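Local coordinates for putative branched-chain amino acid ABC transporter, periplasmic branched-chain amino acid-binding protein (Pseudomonas protegens Pf-5, PDB 4RU0) that probably serves as the periplasmic solute-binding component of an ABC transporter, perhaps for branched-chain amino acids or related small molecules, at residues 359-371 / 381-393. Sequence-based numbering, arbitrary orientation.
Sequences RWGLEHLNIDDAR and MQNLKLSCRDHEG
Glu-363 reaches over to the loop that follows strand 384-385. Its CB lies 4.1 Å from the carbonyl carbon of Ser-387. CG comes within 3.7 Å of His-391 NE2. At the tip, OE1 rests 3.9 Å from Cys-388 CB. OE2 accepts a hydrogen bond from His-391 NE2 at 2.6 Å, through its anti lone pair. The oxygen sits at the edge of the imidazole, near its plane, while the carboxylate is turned 59° from the ring. CG is anti to the carbonyl carbon (chi1 -65°) and the chain is extended beyond it, which carries the carboxylate to Cys-388 and the imidazole edge. OE2 also forms a salt bridge with Arg-441, which should favour a charged carboxylate. The other ring nitrogen, ND1, is hydrogen-bonded to Asn-150 O, which helps to set the rotation of the ring.

Farther along, Ile-367 and Leu-384 form an antiparallel hydrogen-bonded pair. Ile-367 N donates to Leu-384 O at 2.7 Å; the return bond is weak. Strand 366-367 joins helix 355-363 to helix 369-375, and strand 384-385 follows the second helix. Helix 325-348 packs against Leu-365, strand 150-151 meets Leu-386, and the Cys-388–Cys-443 disulfide ties the loop to the C-terminal tail.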
loop_
_atom_site.group_PDB
_atom_site.type_symbol
_atom_site.label_atom_id
_atom_site.label_comp_id
_atom_site.label_asym_id
_atom_site.label_seq_id
_atom_site.Cartn_x
_atom_site.Cartn_y
_atom_site.Cartn_z
ATOM N N ARG A 359 -18.603 -4.681 -1.440
ATOM C CA ARG A 359 -17.892 -5.053 -2.654
ATOM C C ARG A 359 -18.362 -4.183 -3.816
ATOM O O ARG A 359 -17.566 -3.778 -4.665
ATOM C CB ARG A 359 -18.107 -6.537 -2.960
ATOM C CG ARG A 359 -17.087 -7.153 -3.894
ATOM C CD ARG A 359 -17.440 -6.956 -5.358
ATOM N NE ARG A 359 -18.807 -7.367 -5.650
ATOM C CZ ARG A 359 -19.167 -8.611 -5.943
ATOM N NH1 ARG A 359 -18.255 -9.574 -5.981
ATOM N NH2 ARG A 359 -20.438 -8.890 -6.200
ATOM N N TRP A 360 -19.661 -3.898 -3.846
ATOM C CA TRP A 360 -20.238 -3.051 -4.885
ATOM C C TRP A 360 -19.695 -1.631 -4.783
ATOM O O TRP A 360 -19.425 -0.985 -5.794
ATOM C CB TRP A 360 -21.770 -3.033 -4.795
ATOM C CG TRP A 360 -22.415 -2.340 -5.963
ATOM C CD1 TRP A 360 -22.888 -2.927 -7.100
ATOM C CD2 TRP A 360 -22.630 -0.930 -6.117
ATOM N NE1 TRP A 360 -23.394 -1.971 -7.949
ATOM C CE2 TRP A 360 -23.247 -0.738 -7.370
ATOM C CE3 TRP A 360 -22.367 0.189 -5.317
ATOM C CZ2 TRP A 360 -23.602 0.526 -7.844
ATOM C CZ3 TRP A 360 -22.717 1.445 -5.790
ATOM C CH2 TRP A 360 -23.332 1.601 -7.041
ATOM N N GLY A 361 -19.543 -1.154 -3.552
ATOM C CA GLY A 361 -19.029 0.180 -3.306
ATOM C C GLY A 361 -17.599 0.307 -3.790
ATOM O O GLY A 361 -17.258 1.250 -4.509
ATOM N N LEU A 362 -16.765 -0.653 -3.397
ATOM C CA LEU A 362 -15.376 -0.698 -3.836
ATOM C C LEU A 362 -15.266 -0.657 -5.353
ATOM O O LEU A 362 -14.486 0.120 -5.894
ATOM C CB LEU A 362 -14.685 -1.950 -3.298
ATOM C CG LEU A 362 -14.278 -1.896 -1.826
ATOM C CD1 LEU A 362 -14.031 -3.287 -1.300
ATOM C CD2 LEU A 362 -13.038 -1.034 -1.660
ATOM N N GLU A 363 -16.065 -1.474 -6.036
ATOM C CA GLU A 363 -15.984 -1.577 -7.492
ATOM C C GLU A 363 -16.535 -0.334 -8.194
ATOM O O GLU A 363 -16.366 -0.164 -9.403
ATOM C CB GLU A 363 -16.716 -2.831 -7.983
ATOM C CG GLU A 363 -16.067 -4.131 -7.510
ATOM C CD GLU A 363 -16.557 -5.364 -8.250
ATOM O OE1 GLU A 363 -17.745 -5.414 -8.622
ATOM O OE2 GLU A 363 -15.743 -6.294 -8.457
ATOM N N HIS A 364 -17.183 0.545 -7.438
ATOM C CA HIS A 364 -17.707 1.773 -8.020
ATOM C C HIS A 364 -17.044 3.011 -7.431
ATOM O O HIS A 364 -17.545 4.121 -7.580
ATOM C CB HIS A 364 -19.224 1.844 -7.841
ATOM C CG HIS A 364 -19.972 0.915 -8.743
ATOM N ND1 HIS A 364 -20.093 -0.433 -8.487
ATOM C CD2 HIS A 364 -20.613 1.134 -9.915
ATOM C CE1 HIS A 364 -20.786 -1.002 -9.456
ATOM N NE2 HIS A 364 -21.114 -0.072 -10.335
ATOM N N LEU A 365 -15.911 2.814 -6.767
ATOM C CA LEU A 365 -15.144 3.932 -6.242
ATOM C C LEU A 365 -14.738 4.872 -7.365
ATOM O O LEU A 365 -14.223 4.442 -8.395
ATOM C CB LEU A 365 -13.902 3.445 -5.504
ATOM C CG LEU A 365 -14.005 3.332 -3.986
ATOM C CD1 LEU A 365 -12.654 2.950 -3.399
ATOM C CD2 LEU A 365 -14.501 4.635 -3.395
ATOM N N ASN A 366 -14.993 6.158 -7.164
ATOM C CA ASN A 366 -14.577 7.180 -8.113
ATOM C C ASN A 366 -14.163 8.431 -7.359
ATOM O O ASN A 366 -14.950 9.359 -7.180
ATOM C CB ASN A 366 -15.693 7.493 -9.111
ATOM C CG ASN A 366 -15.201 8.297 -10.304
ATOM O OD1 ASN A 366 -14.336 9.164 -10.174
ATOM N ND2 ASN A 366 -15.756 8.011 -11.477
ATOM N N ILE A 367 -12.915 8.431 -6.908
ATOM C CA ILE A 367 -12.354 9.549 -6.165
ATOM C C ILE A 367 -11.716 10.564 -7.106
ATOM O O ILE A 367 -10.700 10.276 -7.740
ATOM C CB ILE A 367 -11.304 9.069 -5.157
ATOM C CG1 ILE A 367 -11.878 7.959 -4.267
ATOM C CG2 ILE A 367 -10.800 10.228 -4.328
ATOM C CD1 ILE A 367 -13.023 8.409 -3.407
ATOM N N ASP A 368 -12.325 11.746 -7.189
ATOM C CA ASP A 368 -11.822 12.855 -8.007
ATOM C C ASP A 368 -10.851 13.735 -7.238
ATOM O O ASP A 368 -10.676 13.579 -6.033
ATOM C CB ASP A 368 -12.979 13.731 -8.507
ATOM C CG ASP A 368 -13.743 13.100 -9.645
ATOM O OD1 ASP A 368 -13.131 12.337 -10.421
ATOM O OD2 ASP A 368 -14.954 13.374 -9.769
ATOM N N ASP A 369 -10.238 14.681 -7.939
ATOM C CA ASP A 369 -9.467 15.722 -7.274
ATOM C C ASP A 369 -10.399 16.634 -6.481
ATOM O O ASP A 369 -10.048 17.108 -5.397
ATOM C CB ASP A 369 -8.662 16.535 -8.283
ATOM C CG ASP A 369 -7.377 15.850 -8.683
ATOM O OD1 ASP A 369 -6.780 15.167 -7.825
ATOM O OD2 ASP A 369 -6.967 15.999 -9.852
ATOM N N ALA A 370 -11.588 16.872 -7.029
ATOM C CA ALA A 370 -12.609 17.643 -6.333
ATOM C C ALA A 370 -12.969 16.961 -5.021
ATOM O O ALA A 370 -13.056 17.602 -3.970
ATOM C CB ALA A 370 -13.844 17.805 -7.205
ATOM N N ARG A 371 -13.164 15.649 -5.098
ATOM C CA ARG A 371 -13.522 14.850 -3.938
ATOM C C ARG A 371 -12.383 14.819 -2.917
ATOM O O ARG A 371 -12.616 14.903 -1.713
ATOM C CB ARG A 371 -13.897 13.438 -4.384
ATOM C CG ARG A 371 -14.230 12.485 -3.262
ATOM C CD ARG A 371 -15.389 12.992 -2.432
ATOM N NE ARG A 371 -15.387 12.388 -1.106
ATOM C CZ ARG A 371 -16.279 12.658 -0.163
ATOM N NH1 ARG A 371 -17.255 13.521 -0.398
ATOM N NH2 ARG A 371 -16.191 12.061 1.017
HETATM N N MSE A 381 -3.388 11.374 -0.937
HETATM C CA MSE A 381 -3.912 10.201 -1.623
HETATM C C MSE A 381 -4.186 10.511 -3.089
HETATM O O MSE A 381 -4.630 11.607 -3.425
HETATM C CB MSE A 381 -5.187 9.712 -0.935
HETATM C CG MSE A 381 -5.886 8.557 -1.640
HETATM SE SE MSE A 381 -7.652 8.212 -0.876
HETATM C CE MSE A 381 -7.116 8.176 0.988
ATOM N N GLN A 382 -3.918 9.545 -3.961
ATOM C CA GLN A 382 -4.145 9.725 -5.390
ATOM C C GLN A 382 -5.617 9.554 -5.758
ATOM O O GLN A 382 -6.442 9.201 -4.915
ATOM C CB GLN A 382 -3.291 8.735 -6.185
ATOM C CG GLN A 382 -3.656 7.280 -5.953
ATOM C CD GLN A 382 -2.602 6.324 -6.477
ATOM O OE1 GLN A 382 -2.668 5.873 -7.621
ATOM N NE2 GLN A 382 -1.625 6.005 -5.635
ATOM N N ASN A 383 -5.939 9.810 -7.022
ATOM C CA ASN A 383 -7.260 9.494 -7.552
ATOM C C ASN A 383 -7.491 7.987 -7.568
ATOM O O ASN A 383 -6.551 7.204 -7.719
ATOM C CB ASN A 383 -7.433 10.059 -8.968
ATOM C CG ASN A 383 -7.566 11.574 -8.986
ATOM O OD1 ASN A 383 -7.204 12.256 -8.027
ATOM N ND2 ASN A 383 -8.092 12.107 -10.085
ATOM N N LEU A 384 -8.746 7.585 -7.400
ATOM C CA LEU A 384 -9.122 6.176 -7.450
ATOM C C LEU A 384 -10.337 5.977 -8.334
ATOM O O LEU A 384 -11.375 6.597 -8.122
ATOM C CB LEU A 384 -9.421 5.637 -6.052
ATOM C CG LEU A 384 -8.246 5.301 -5.143
ATOM C CD1 LEU A 384 -8.758 4.936 -3.761
ATOM C CD2 LEU A 384 -7.452 4.161 -5.747
ATOM N N LYS A 385 -10.208 5.116 -9.330
ATOM C CA LYS A 385 -11.352 4.728 -10.134
ATOM C C LYS A 385 -11.320 3.223 -10.346
ATOM O O LYS A 385 -10.583 2.718 -11.189
ATOM C CB LYS A 385 -11.370 5.472 -11.470
ATOM C CG LYS A 385 -12.640 5.252 -12.281
ATOM C CD LYS A 385 -12.898 6.414 -13.233
ATOM C CE LYS A 385 -13.931 6.054 -14.284
ATOM N NZ LYS A 385 -13.431 4.989 -15.201
ATOM N N LEU A 386 -12.120 2.513 -9.559
ATOM C CA LEU A 386 -12.166 1.058 -9.629
ATOM C C LEU A 386 -13.302 0.571 -10.511
ATOM O O LEU A 386 -14.201 1.329 -10.873
ATOM C CB LEU A 386 -12.313 0.450 -8.235
ATOM C CG LEU A 386 -11.063 0.312 -7.366
ATOM C CD1 LEU A 386 -10.608 1.667 -6.829
ATOM C CD2 LEU A 386 -11.330 -0.670 -6.230
ATOM N N SER A 387 -13.240 -0.708 -10.855
ATOM C CA SER A 387 -14.290 -1.368 -11.609
ATOM C C SER A 387 -14.237 -2.850 -11.278
ATOM O O SER A 387 -13.335 -3.295 -10.566
ATOM C CB SER A 387 -14.122 -1.146 -13.113
ATOM O OG SER A 387 -13.056 -1.932 -13.629
ATOM N N CYS A 388 -15.198 -3.610 -11.792
ATOM C CA CYS A 388 -15.182 -5.057 -11.633
ATOM C C CYS A 388 -13.926 -5.638 -12.282
ATOM O O CYS A 388 -13.370 -6.630 -11.821
ATOM C CB CYS A 388 -16.436 -5.678 -12.243
ATOM S SG CYS A 388 -16.305 -7.456 -12.562
ATOM N N ARG A 389 -13.480 -4.987 -13.347
ATOM C CA ARG A 389 -12.312 -5.410 -14.102
ATOM C C ARG A 389 -11.006 -4.964 -13.429
ATOM O O ARG A 389 -9.939 -5.527 -13.687
ATOM C CB ARG A 389 -12.398 -4.843 -15.523
ATOM C CG ARG A 389 -11.525 -5.520 -16.552
ATOM C CD ARG A 389 -11.451 -4.669 -17.811
ATOM N NE ARG A 389 -10.778 -3.399 -17.555
ATOM C CZ ARG A 389 -9.509 -3.155 -17.865
ATOM N NH1 ARG A 389 -8.966 -1.974 -17.590
ATOM N NH2 ARG A 389 -8.784 -4.095 -18.456
ATOM N N ASP A 390 -11.097 -3.957 -12.563
ATOM C CA ASP A 390 -9.908 -3.335 -11.982
ATOM C C ASP A 390 -10.043 -3.056 -10.490
ATOM O O ASP A 390 -10.575 -2.026 -10.085
ATOM C CB ASP A 390 -9.588 -2.031 -12.719
ATOM C CG ASP A 390 -8.425 -1.273 -12.097
ATOM O OD1 ASP A 390 -7.553 -1.913 -11.470
ATOM O OD2 ASP A 390 -8.382 -0.032 -12.235
ATOM N N HIS A 391 -9.523 -3.965 -9.676
ATOM C CA HIS A 391 -9.593 -3.823 -8.228
ATOM C C HIS A 391 -8.406 -3.038 -7.655
ATOM O O HIS A 391 -8.241 -2.943 -6.437
ATOM C CB HIS A 391 -9.685 -5.203 -7.572
ATOM C CG HIS A 391 -11.052 -5.815 -7.649
ATOM N ND1 HIS A 391 -11.396 -6.952 -6.952
ATOM C CD2 HIS A 391 -12.158 -5.441 -8.333
ATOM C CE1 HIS A 391 -12.662 -7.254 -7.202
ATOM N NE2 HIS A 391 -13.143 -6.350 -8.042
ATOM N N GLU A 392 -7.587 -2.470 -8.535
ATOM C CA GLU A 392 -6.487 -1.615 -8.104
ATOM C C GLU A 392 -6.937 -0.163 -8.113
ATOM O O GLU A 392 -6.925 0.509 -7.084
ATOM C CB GLU A 392 -5.255 -1.792 -8.998
ATOM C CG GLU A 392 -4.048 -1.009 -8.503
ATOM C CD GLU A 392 -2.858 -1.067 -9.452
ATOM O OE1 GLU A 392 -3.032 -1.472 -10.621
ATOM O OE2 GLU A 392 -1.743 -0.701 -9.021
ATOM N N GLY A 393 -7.323 0.313 -9.292
ATOM C CA GLY A 393 -7.952 1.616 -9.432
ATOM C C GLY A 393 -7.066 2.834 -9.256
ATOM O O GLY A 393 -7.561 3.960 -9.301
#